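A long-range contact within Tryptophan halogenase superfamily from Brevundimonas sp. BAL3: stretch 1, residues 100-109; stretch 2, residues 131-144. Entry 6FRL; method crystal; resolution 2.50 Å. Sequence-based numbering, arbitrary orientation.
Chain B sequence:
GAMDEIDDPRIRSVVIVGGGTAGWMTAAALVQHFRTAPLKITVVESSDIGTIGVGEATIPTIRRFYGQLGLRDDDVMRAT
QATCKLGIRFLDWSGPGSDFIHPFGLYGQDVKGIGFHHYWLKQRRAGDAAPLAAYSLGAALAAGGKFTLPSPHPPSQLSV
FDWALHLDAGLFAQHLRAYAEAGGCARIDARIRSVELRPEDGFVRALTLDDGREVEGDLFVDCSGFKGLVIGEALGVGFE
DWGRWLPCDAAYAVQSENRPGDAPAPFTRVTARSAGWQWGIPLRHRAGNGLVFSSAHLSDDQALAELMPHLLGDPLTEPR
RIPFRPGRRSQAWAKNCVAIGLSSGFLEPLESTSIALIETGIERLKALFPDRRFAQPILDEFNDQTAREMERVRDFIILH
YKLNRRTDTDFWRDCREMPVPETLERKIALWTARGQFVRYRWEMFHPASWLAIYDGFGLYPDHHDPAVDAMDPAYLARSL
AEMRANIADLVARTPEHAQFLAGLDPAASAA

Stretch 1 (100-109) FIHPFGLYGQ
Stretch 2 (131-144) PLAAYSLGAALAAG

This is a mainly apolar packing of a strand and its following loop against a short 3-10 segment and an alanine-rich helix, pinned by a single backbone hydrogen bond and burying 497 Å² in all. Strand 100-103 and helix 137-143 approach to 7.7 Å between axes, with 126° between their N-to-C directions. The register is set by CA pairs: Pro103 to Ala139 at 5.4 Å, Tyr107 to Ser136 at 4.9 Å, Gly108 to Tyr135 at 4.9 Å.

Strand alternation sorts the side chains: Ile101 and Pro103 point toward the helix, His102 away. Ile101 (phi/psi -118/127, chi1 m, chi2 t) lays CD1 3.7 Å from Ala142 CB and 4.0 Å from Ala143 CB. Pro103, C-gamma endo, sets CB 4.3 Å from Ala139 CB. At Gly138 there is little room for more: an ideal CB would lie a tight 3.5 Å from Pro103 CB.

Ser136 (-116/118, chi1 t) sits at the N-cap position, right before the helix, its OG accepting from Ala139 N at 3.2 Å, while the same OG lies 3.7 Å from Pro103 CG. Residues 137-143 keep helical angles near -60/-45, and Gly144 leaves them at -80/7.

Tyr107 (-105/125, chi1 m, chi2 -84°) packs against Leu132 and Ala133 of the 3-10 segment 132-134. Leu132 (-56/-34, chi1 t, chi2 p) reaches over one ring face, its CD2 4.0 Å from the Tyr107 ring centroid and 4° off the normal, a CH-pi contact. Ala133 CA sits at the ring edge, 4.1 Å from Tyr107 CE1.

The polar pin follows directly: Gly108 N donates to Tyr135 O at 2.8 Å, with a nearly straight 163° angle. Gly108 adopts 65/-152, a positive phi that favours glycine. Tyr135 (-106/13, chi1 m) starts toward the loop, but its end leads away, and its OH is hydrogen-bonded elsewhere in the structure.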

# COMPACT_ATOMS: atom_id res chain seq x y z
N PHE B 100 -27.95 -8.54 -4.07
CA PHE B 100 -26.59 -8.58 -4.57
C PHE B 100 -25.63 -9.36 -3.65
O PHE B 100 -25.92 -9.57 -2.48
CB PHE B 100 -26.08 -7.17 -4.90
CG PHE B 100 -25.62 -6.37 -3.71
CD1 PHE B 100 -26.52 -5.58 -2.99
CD2 PHE B 100 -24.26 -6.36 -3.32
CE1 PHE B 100 -26.10 -4.83 -1.89
CE2 PHE B 100 -23.83 -5.62 -2.22
CZ PHE B 100 -24.75 -4.84 -1.50
N ILE B 101 -24.52 -9.83 -4.21
CA ILE B 101 -23.49 -10.57 -3.45
C ILE B 101 -22.13 -9.83 -3.47
O ILE B 101 -21.59 -9.52 -4.57
CB ILE B 101 -23.28 -12.02 -4.00
CG1 ILE B 101 -24.52 -12.85 -3.79
CG2 ILE B 101 -22.15 -12.70 -3.27
CD1 ILE B 101 -24.51 -14.23 -4.46
N HIS B 102 -21.58 -9.61 -2.27
CA HIS B 102 -20.19 -9.14 -2.09
C HIS B 102 -19.29 -10.34 -1.97
O HIS B 102 -19.28 -11.01 -0.95
CB HIS B 102 -20.04 -8.26 -0.83
CG HIS B 102 -18.63 -7.83 -0.54
ND1 HIS B 102 -18.25 -7.33 0.70
CD2 HIS B 102 -17.51 -7.87 -1.30
CE1 HIS B 102 -16.95 -7.11 0.69
NE2 HIS B 102 -16.48 -7.41 -0.52
N PRO B 103 -18.54 -10.64 -3.03
CA PRO B 103 -17.68 -11.81 -3.04
C PRO B 103 -16.26 -11.50 -2.58
O PRO B 103 -15.90 -10.35 -2.42
CB PRO B 103 -17.66 -12.15 -4.53
CG PRO B 103 -17.59 -10.80 -5.19
CD PRO B 103 -18.50 -9.96 -4.35
N PHE B 104 -15.44 -12.54 -2.48
CA PHE B 104 -13.97 -12.38 -2.38
C PHE B 104 -13.37 -12.58 -3.76
O PHE B 104 -13.02 -13.70 -4.14
CB PHE B 104 -13.39 -13.38 -1.38
CG PHE B 104 -14.15 -13.45 -0.09
CD1 PHE B 104 -14.21 -12.34 0.73
CD2 PHE B 104 -14.84 -14.61 0.30
CE1 PHE B 104 -14.91 -12.38 1.93
CE2 PHE B 104 -15.54 -14.65 1.50
CZ PHE B 104 -15.57 -13.54 2.31
N GLY B 105 -13.30 -11.49 -4.53
CA GLY B 105 -12.71 -11.52 -5.86
C GLY B 105 -12.84 -10.19 -6.59
O GLY B 105 -13.57 -9.28 -6.16
N LEU B 106 -12.13 -10.08 -7.72
CA LEU B 106 -12.29 -8.96 -8.64
C LEU B 106 -13.40 -9.24 -9.68
O LEU B 106 -13.89 -10.38 -9.79
CB LEU B 106 -10.99 -8.64 -9.37
CG LEU B 106 -9.68 -8.60 -8.57
CD1 LEU B 106 -8.52 -8.27 -9.55
CD2 LEU B 106 -9.83 -7.62 -7.43
N TYR B 107 -13.78 -8.17 -10.41
CA TYR B 107 -14.76 -8.21 -11.50
C TYR B 107 -14.10 -8.11 -12.88
O TYR B 107 -13.36 -7.18 -13.15
CB TYR B 107 -15.75 -7.05 -11.37
CG TYR B 107 -16.64 -7.16 -10.17
CD1 TYR B 107 -17.81 -7.92 -10.20
CD2 TYR B 107 -16.31 -6.53 -8.98
CE1 TYR B 107 -18.63 -8.01 -9.07
CE2 TYR B 107 -17.13 -6.62 -7.86
CZ TYR B 107 -18.27 -7.36 -7.91
OH TYR B 107 -19.06 -7.44 -6.81
N GLY B 108 -14.38 -9.07 -13.74
CA GLY B 108 -13.91 -9.00 -15.10
C GLY B 108 -12.39 -9.07 -15.19
O GLY B 108 -11.72 -9.67 -14.32
N GLN B 109 -11.89 -8.45 -16.26
CA GLN B 109 -10.48 -8.39 -16.62
C GLN B 109 -10.10 -6.94 -16.91
O GLN B 109 -10.67 -6.33 -17.80
CB GLN B 109 -10.25 -9.25 -17.86
CG GLN B 109 -8.82 -9.32 -18.42
CD GLN B 109 -7.85 -10.08 -17.50
OE1 GLN B 109 -7.79 -11.33 -17.51
NE2 GLN B 109 -7.13 -9.32 -16.65
N PRO B 131 -25.83 -7.45 -15.17
CA PRO B 131 -25.30 -6.96 -13.91
C PRO B 131 -23.78 -7.07 -13.85
O PRO B 131 -23.19 -7.94 -14.49
CB PRO B 131 -25.92 -7.90 -12.87
CG PRO B 131 -26.95 -8.73 -13.58
CD PRO B 131 -26.55 -8.73 -15.02
N LEU B 132 -23.15 -6.18 -13.10
CA LEU B 132 -21.71 -6.27 -12.90
C LEU B 132 -21.29 -7.66 -12.31
O LEU B 132 -20.21 -8.18 -12.66
CB LEU B 132 -21.24 -5.13 -12.01
CG LEU B 132 -19.76 -5.09 -11.66
CD1 LEU B 132 -18.94 -4.63 -12.85
CD2 LEU B 132 -19.58 -4.20 -10.46
N ALA B 133 -22.13 -8.24 -11.45
CA ALA B 133 -21.93 -9.58 -10.87
C ALA B 133 -21.79 -10.76 -11.86
O ALA B 133 -21.21 -11.80 -11.52
CB ALA B 133 -23.04 -9.87 -9.87
N ALA B 134 -22.33 -10.62 -13.07
CA ALA B 134 -22.10 -11.63 -14.08
C ALA B 134 -20.65 -11.77 -14.47
O ALA B 134 -20.31 -12.72 -15.15
CB ALA B 134 -22.92 -11.36 -15.32
N TYR B 135 -19.80 -10.83 -14.07
CA TYR B 135 -18.37 -10.90 -14.39
C TYR B 135 -17.48 -11.27 -13.22
O TYR B 135 -16.27 -11.12 -13.33
CB TYR B 135 -17.90 -9.58 -14.99
CG TYR B 135 -18.70 -9.17 -16.18
CD1 TYR B 135 -19.84 -8.39 -16.02
CD2 TYR B 135 -18.32 -9.53 -17.47
CE1 TYR B 135 -20.60 -8.02 -17.11
CE2 TYR B 135 -19.08 -9.15 -18.58
CZ TYR B 135 -20.21 -8.38 -18.38
OH TYR B 135 -20.96 -7.99 -19.45
N SER B 136 -18.07 -11.76 -12.12
CA SER B 136 -17.34 -12.33 -10.96
C SER B 136 -17.67 -13.80 -10.80
O SER B 136 -18.83 -14.15 -10.52
CB SER B 136 -17.76 -11.62 -9.67
OG SER B 136 -17.24 -12.30 -8.52
N LEU B 137 -16.66 -14.64 -10.92
CA LEU B 137 -16.83 -16.08 -10.74
C LEU B 137 -17.27 -16.39 -9.33
O LEU B 137 -18.16 -17.22 -9.11
CB LEU B 137 -15.53 -16.81 -11.09
CG LEU B 137 -15.42 -18.30 -10.80
CD1 LEU B 137 -16.57 -19.05 -11.47
CD2 LEU B 137 -14.08 -18.82 -11.28
N GLY B 138 -16.68 -15.69 -8.36
CA GLY B 138 -17.03 -15.89 -6.95
C GLY B 138 -18.51 -15.72 -6.73
O GLY B 138 -19.19 -16.61 -6.15
N ALA B 139 -19.03 -14.58 -7.20
CA ALA B 139 -20.43 -14.20 -7.02
C ALA B 139 -21.36 -15.16 -7.73
O ALA B 139 -22.37 -15.56 -7.17
CB ALA B 139 -20.66 -12.80 -7.53
N ALA B 140 -21.02 -15.51 -8.97
CA ALA B 140 -21.78 -16.49 -9.78
C ALA B 140 -21.84 -17.86 -9.10
O ALA B 140 -22.90 -18.48 -9.06
CB ALA B 140 -21.18 -16.61 -11.19
N LEU B 141 -20.70 -18.33 -8.58
CA LEU B 141 -20.66 -19.59 -7.80
C LEU B 141 -21.53 -19.49 -6.55
O LEU B 141 -22.28 -20.40 -6.26
CB LEU B 141 -19.22 -19.96 -7.42
CG LEU B 141 -18.23 -20.53 -8.45
CD1 LEU B 141 -16.80 -20.53 -7.92
CD2 LEU B 141 -18.59 -21.94 -8.81
N ALA B 142 -21.47 -18.38 -5.81
CA ALA B 142 -22.34 -18.25 -4.62
C ALA B 142 -23.84 -18.29 -4.97
O ALA B 142 -24.62 -18.99 -4.31
CB ALA B 142 -22.04 -16.97 -3.84
N ALA B 143 -24.24 -17.53 -5.99
CA ALA B 143 -25.64 -17.52 -6.46
C ALA B 143 -26.08 -18.91 -7.01
O ALA B 143 -27.23 -19.28 -6.83
CB ALA B 143 -25.83 -16.47 -7.53
N GLY B 144 -25.16 -19.67 -7.62
CA GLY B 144 -25.44 -21.00 -8.11
C GLY B 144 -25.44 -22.15 -7.12
O GLY B 144 -25.55 -23.32 -7.52